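PDB 3E2V: 3'-5'-exonuclease from Saccharomyces cerevisiae, which probably cuts double-stranded DNA as a magnesium-dependent endonuclease and trims it from the 3' end as an exonuclease of the TatD family. Local coordinates for residues 15-20 and 299-305; 120-124 and 170-176. One frame throughout, in Å; residues are numbered along the deposited sequence. Where two conformers were deposited one is given.

How the contacts relate
Contact 1 closes the eight-stranded barrel, joining its first strand to its last and continuing into the mouth, where Asp303 and His253 bind the magnesium ion. Contact 2 lies toward the outside of the molecule, where helix 118-129 meets the loop that leads into helix 174-187. The two do not touch: their centres are 29 Å apart and their nearest atoms about 13 Å. Residues 120-124 and 170-176 fall in the chain between the two segments of contact 1. Tyr171 of contact 2 has its side chain about 12 Å from both the magnesium ion and Glu161, so contact 2 stands outside the metal site to which contact 1 contributes a ligand.

Contact 1: residues 15-20 and 299-305. With MG (magnesium ion), chain E.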
# COMPACT_ATOMS: atom_id res chain seq x y z
N TYR A 15 10.18 -0.10 -8.37
CA TYR A 15 9.11 -1.02 -8.03
C TYR A 15 8.19 -0.25 -7.09
O TYR A 15 8.50 -0.09 -5.90
CB TYR A 15 9.70 -2.24 -7.34
CG TYR A 15 8.86 -3.48 -7.25
CD1 TYR A 15 9.47 -4.72 -7.42
CD2 TYR A 15 7.49 -3.45 -6.94
CE1 TYR A 15 8.77 -5.89 -7.32
CE2 TYR A 15 6.75 -4.65 -6.86
CZ TYR A 15 7.43 -5.86 -7.04
OH TYR A 15 6.80 -7.08 -6.97
N ASP A 16 7.08 0.25 -7.64
CA ASP A 16 6.17 1.08 -6.85
C ASP A 16 5.29 0.18 -6.00
O ASP A 16 4.44 -0.53 -6.54
CB ASP A 16 5.31 1.94 -7.79
CG ASP A 16 4.46 2.99 -7.06
OD1 ASP A 16 4.30 2.93 -5.81
OD2 ASP A 16 3.95 3.89 -7.77
N ILE A 17 5.50 0.18 -4.68
CA ILE A 17 4.72 -0.73 -3.81
C ILE A 17 3.36 -0.17 -3.44
O ILE A 17 2.60 -0.84 -2.74
CB ILE A 17 5.49 -1.15 -2.52
CG1 ILE A 17 5.64 0.01 -1.54
CG2 ILE A 17 6.85 -1.73 -2.92
CD1 ILE A 17 5.93 -0.42 -0.10
N GLY A 18 3.04 1.03 -3.94
CA GLY A 18 1.81 1.72 -3.56
C GLY A 18 1.11 2.38 -4.71
O GLY A 18 1.02 3.61 -4.77
N LEU A 19 0.59 1.58 -5.63
CA LEU A 19 -0.12 2.14 -6.75
C LEU A 19 -1.63 1.91 -6.59
O LEU A 19 -2.11 0.78 -6.63
CB LEU A 19 0.41 1.51 -8.05
CG LEU A 19 -0.29 1.91 -9.35
CD1 LEU A 19 -0.36 3.42 -9.51
CD2 LEU A 19 0.43 1.32 -10.54
N ASN A 20 -2.39 2.99 -6.40
CA ASN A 20 -3.84 2.84 -6.22
C ASN A 20 -4.54 2.88 -7.57
O ASN A 20 -5.28 3.82 -7.88
CB ASN A 20 -4.37 3.94 -5.32
CG ASN A 20 -3.71 3.94 -3.97
OD1 ASN A 20 -4.02 3.11 -3.11
ND2 ASN A 20 -2.78 4.89 -3.76
N LEU A 299 11.43 1.05 1.52
CA LEU A 299 10.84 0.75 0.22
C LEU A 299 10.22 2.00 -0.36
O LEU A 299 9.76 2.86 0.39
CB LEU A 299 9.76 -0.34 0.35
CG LEU A 299 10.24 -1.61 1.07
CD1 LEU A 299 9.08 -2.57 1.18
CD2 LEU A 299 11.44 -2.27 0.37
N LEU A 300 10.24 2.12 -1.68
CA LEU A 300 9.74 3.33 -2.34
C LEU A 300 8.35 3.09 -2.93
O LEU A 300 8.03 1.99 -3.39
CB LEU A 300 10.70 3.73 -3.47
CG LEU A 300 12.12 4.08 -3.06
CD1 LEU A 300 13.01 4.27 -4.30
CD2 LEU A 300 12.06 5.36 -2.25
N GLU A 301 7.55 4.15 -2.94
CA GLU A 301 6.18 4.10 -3.45
C GLU A 301 5.75 5.49 -3.79
O GLU A 301 6.33 6.47 -3.30
CB GLU A 301 5.20 3.52 -2.42
CG GLU A 301 5.60 3.77 -0.97
CD GLU A 301 4.42 3.67 -0.01
OE1 GLU A 301 3.41 4.36 -0.24
OE2 GLU A 301 4.53 2.92 0.97
N THR A 302 4.74 5.59 -4.66
CA THR A 302 4.16 6.90 -4.97
C THR A 302 2.87 7.19 -4.22
O THR A 302 2.55 8.35 -3.92
CB THR A 302 3.85 7.10 -6.48
OG1 THR A 302 2.91 6.10 -6.93
CG2 THR A 302 5.12 7.10 -7.33
N ASP A 303 2.10 6.15 -3.90
CA ASP A 303 0.71 6.31 -3.42
C ASP A 303 -0.16 7.01 -4.47
O ASP A 303 -1.23 7.54 -4.13
CB ASP A 303 0.64 7.04 -2.06
CG ASP A 303 -0.59 6.64 -1.26
OD1 ASP A 303 -0.96 5.44 -1.31
OD2 ASP A 303 -1.17 7.52 -0.59
N ALA A 304 0.27 6.96 -5.73
CA ALA A 304 -0.51 7.62 -6.80
C ALA A 304 -1.98 7.14 -6.74
O ALA A 304 -2.24 5.95 -6.52
CB ALA A 304 0.10 7.32 -8.12
N PRO A 305 -2.94 8.05 -6.91
CA PRO A 305 -2.82 9.43 -7.38
C PRO A 305 -2.51 10.47 -6.30
O PRO A 305 -2.51 11.67 -6.61
CB PRO A 305 -4.20 9.71 -7.95
CG PRO A 305 -5.11 8.99 -6.99
CD PRO A 305 -4.36 7.68 -6.67
MG MG E . -2.04 4.53 0.45
O HOH W 1 10.53 0.14 -3.76
O HOH W 2 -2.72 2.97 -0.70
O HOH W 3 -3.71 5.54 -0.20
O HOH W 4 -1.73 6.06 1.73
O HOH W 5 -3.32 3.74 2.54
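Two backbone amides grip Asp16 OD1 from opposite faces of the carboxylate: Thr302 N at 2.9 Å, and Gly18 N in an Asx turn. Here strand 14-16 meets strand 298-300, the first and last strands of the TIM barrel, and closes it. A weak bond, Ile17 N to Leu300 O at 3.4 Å, and a water accepting from Leu300 N and donating to Tyr15 O join the backbones. Asp16 OD2 reaches Thr302 OG1, 2.6 Å away, because chi1 of -172° swings the carboxylate away from the backbone N; the hydroxyl donates to the syn lone pair. That hydroxyl accepts from Ala304 N, forming an ST turn, so threonine serves as both donor and acceptor. An alanine at Asp16 would probably leave Thr302 N and Gly18 N without their shared acceptor and the Thr302 hydroxyl without the carboxylate it donates to. Ile17 lays CG1 3.6 Å from Glu301 CB and packs CD1 on Leu299, a branched apolar chain suited to the buried seam. The carboxylate of Glu301 turns instead to His253, a magnesium ligand, whose ND1 donates to OE2, and to Asn277.

At the barrel mouth Asn20 offers both N and ND2 to Ala304 O, each at 3.0 Å. Its OD1 is engaged by Thr58 and by a water on the metal. The magnesium ion is bound by Asp303 OD1, His253 NE2, three close waters and a fourth, more distant one. Second-shell Asn20 steadies that aspartate: ND2 meets Asp303 OD1 at 3.1 Å, from above the carboxylate plane, amide and carboxylate planes 74° apart.

Contact 2: residues 120-124 and 170-176; sequences NESLY and HYSSKEM
This is a water-bridged contact between a helix and the start of another: one side of helix 118-129 lies against the loop 170-173 and the first turn of helix 174-187, the contact's centre lying about 23 Å from that of the chain. Asn120 sets its amide at the loop end, where ND2 gives a weak hydrogen bond to His170 O at 2.9 Å, while OD1 is held by Asn95. Ser173 is the N-cap of helix 174-187. Lying between the backbone N and the carbonyl carbon (chi1 69°), its OG accepts from Met176 N at 3.1 Å, a role a small hydroxyl fills well. A water 2.7 Å from Ser173 OG accepts from Tyr124 N, and another joins Asn120 O to Ser173 N, tying the backbones together.

At the far end the Tyr124 ring receives Glu175 CB over one face, a CH-pi contact 3.9 Å from CB to the ring centroid. Met176 SD sits near the ring plane at its edge; the flexible thioether also lies 3.9 Å from Tyr124 CA. The carboxylates of Glu121 and Glu175 approach with OE1 atoms 4.6 Å apart, and a water donating 2.7 Å bonds to each would probably ease their repulsion. Helix 118-129 is followed by helix 132-149 and strand 156-165 before the chain returns through 170-173 into helix 174-187, while Asn95 and Pro91 of the loop after strand 82-87 hold Asn120 and Ser172.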
# COMPACT_ATOMS: atom_id res chain seq x y z
N ASN A 120 -21.75 3.90 13.41
CA ASN A 120 -20.39 3.38 13.57
C ASN A 120 -20.14 2.88 14.99
O ASN A 120 -19.51 1.83 15.19
CB ASN A 120 -19.34 4.43 13.21
CG ASN A 120 -19.31 4.75 11.72
OD1 ASN A 120 -19.77 3.96 10.89
ND2 ASN A 120 -18.75 5.90 11.38
N GLU A 121 -20.63 3.65 15.97
CA GLU A 121 -20.40 3.37 17.38
C GLU A 121 -21.18 2.14 17.81
O GLU A 121 -20.74 1.40 18.72
CB GLU A 121 -20.76 4.60 18.23
CG GLU A 121 -20.43 4.49 19.72
CD GLU A 121 -18.97 4.19 20.02
OE1 GLU A 121 -18.08 4.53 19.21
OE2 GLU A 121 -18.70 3.61 21.09
N SER A 122 -22.31 1.88 17.14
CA SER A 122 -23.17 0.77 17.52
C SER A 122 -22.70 -0.59 17.04
O SER A 122 -23.14 -1.62 17.55
CB SER A 122 -24.58 1.00 16.95
OG SER A 122 -24.60 0.78 15.55
N LEU A 123 -21.81 -0.61 16.06
CA LEU A 123 -21.55 -1.84 15.32
C LEU A 123 -20.80 -2.90 16.11
O LEU A 123 -21.12 -4.09 16.02
CB LEU A 123 -20.83 -1.55 13.99
CG LEU A 123 -21.64 -0.89 12.88
CD1 LEU A 123 -20.77 -0.79 11.65
CD2 LEU A 123 -22.93 -1.64 12.56
N TYR A 124 -19.80 -2.48 16.88
CA TYR A 124 -19.00 -3.46 17.61
C TYR A 124 -19.85 -4.31 18.54
O TYR A 124 -19.77 -5.54 18.51
CB TYR A 124 -17.87 -2.80 18.39
CG TYR A 124 -17.00 -3.82 19.08
CD1 TYR A 124 -16.35 -4.80 18.34
CD2 TYR A 124 -16.83 -3.81 20.46
CE1 TYR A 124 -15.55 -5.75 18.94
CE2 TYR A 124 -16.02 -4.77 21.08
CZ TYR A 124 -15.38 -5.73 20.31
OH TYR A 124 -14.58 -6.70 20.89
N HIS A 170 -14.30 8.56 11.73
CA HIS A 170 -15.58 8.84 11.08
C HIS A 170 -16.01 7.74 10.11
O HIS A 170 -17.19 7.68 9.75
CB HIS A 170 -15.61 10.22 10.43
CG HIS A 170 -14.54 10.46 9.42
ND1 HIS A 170 -13.21 10.58 9.77
CD2 HIS A 170 -14.60 10.66 8.09
CE1 HIS A 170 -12.50 10.83 8.69
NE2 HIS A 170 -13.31 10.87 7.65
N TYR A 171 -15.07 6.88 9.72
CA TYR A 171 -15.35 5.74 8.86
C TYR A 171 -15.63 4.45 9.64
O TYR A 171 -16.44 3.62 9.21
CB TYR A 171 -14.21 5.50 7.89
CG TYR A 171 -14.09 6.50 6.77
CD1 TYR A 171 -15.23 7.06 6.17
CD2 TYR A 171 -12.85 6.87 6.27
CE1 TYR A 171 -15.12 7.97 5.11
CE2 TYR A 171 -12.73 7.78 5.22
CZ TYR A 171 -13.87 8.32 4.65
OH TYR A 171 -13.73 9.21 3.60
N SER A 172 -14.92 4.27 10.75
CA SER A 172 -15.05 3.04 11.55
C SER A 172 -14.57 3.30 12.96
O SER A 172 -13.65 4.08 13.17
CB SER A 172 -14.23 1.92 10.91
OG SER A 172 -12.87 2.31 10.81
N SER A 173 -15.20 2.64 13.93
CA SER A 173 -14.79 2.80 15.31
C SER A 173 -13.45 2.15 15.61
O SER A 173 -13.02 1.21 14.92
CB SER A 173 -15.84 2.20 16.23
OG SER A 173 -15.85 0.79 16.10
N LYS A 174 -12.79 2.63 16.66
CA LYS A 174 -11.54 2.02 17.10
C LYS A 174 -11.70 0.52 17.35
O LYS A 174 -10.86 -0.29 16.97
CB LYS A 174 -11.02 2.72 18.36
CG LYS A 174 -9.64 2.25 18.79
CD LYS A 174 -9.06 3.08 19.94
CE LYS A 174 -9.68 2.73 21.27
NZ LYS A 174 -9.08 3.61 22.34
N GLU A 175 -12.79 0.15 18.01
CA GLU A 175 -13.01 -1.25 18.36
C GLU A 175 -13.18 -2.11 17.10
O GLU A 175 -12.63 -3.23 17.00
CB GLU A 175 -14.24 -1.38 19.27
CG GLU A 175 -14.13 -0.72 20.66
CD GLU A 175 -14.08 0.82 20.65
OE1 GLU A 175 -14.72 1.48 19.79
OE2 GLU A 175 -13.38 1.39 21.52
N MET A 176 -13.92 -1.60 16.12
CA MET A 176 -14.10 -2.34 14.87
C MET A 176 -12.78 -2.47 14.12
O MET A 176 -12.48 -3.52 13.54
CB MET A 176 -15.15 -1.68 13.99
CG MET A 176 -16.61 -1.95 14.43
SD MET A 176 -17.24 -3.63 14.10
CE MET A 176 -17.15 -3.67 12.30
O HOH W 6 -17.58 1.23 12.94
O HOH W 7 -18.34 0.14 16.96
O HOH W 8 -17.46 0.97 19.49
O HOH W 9 -15.51 4.01 19.86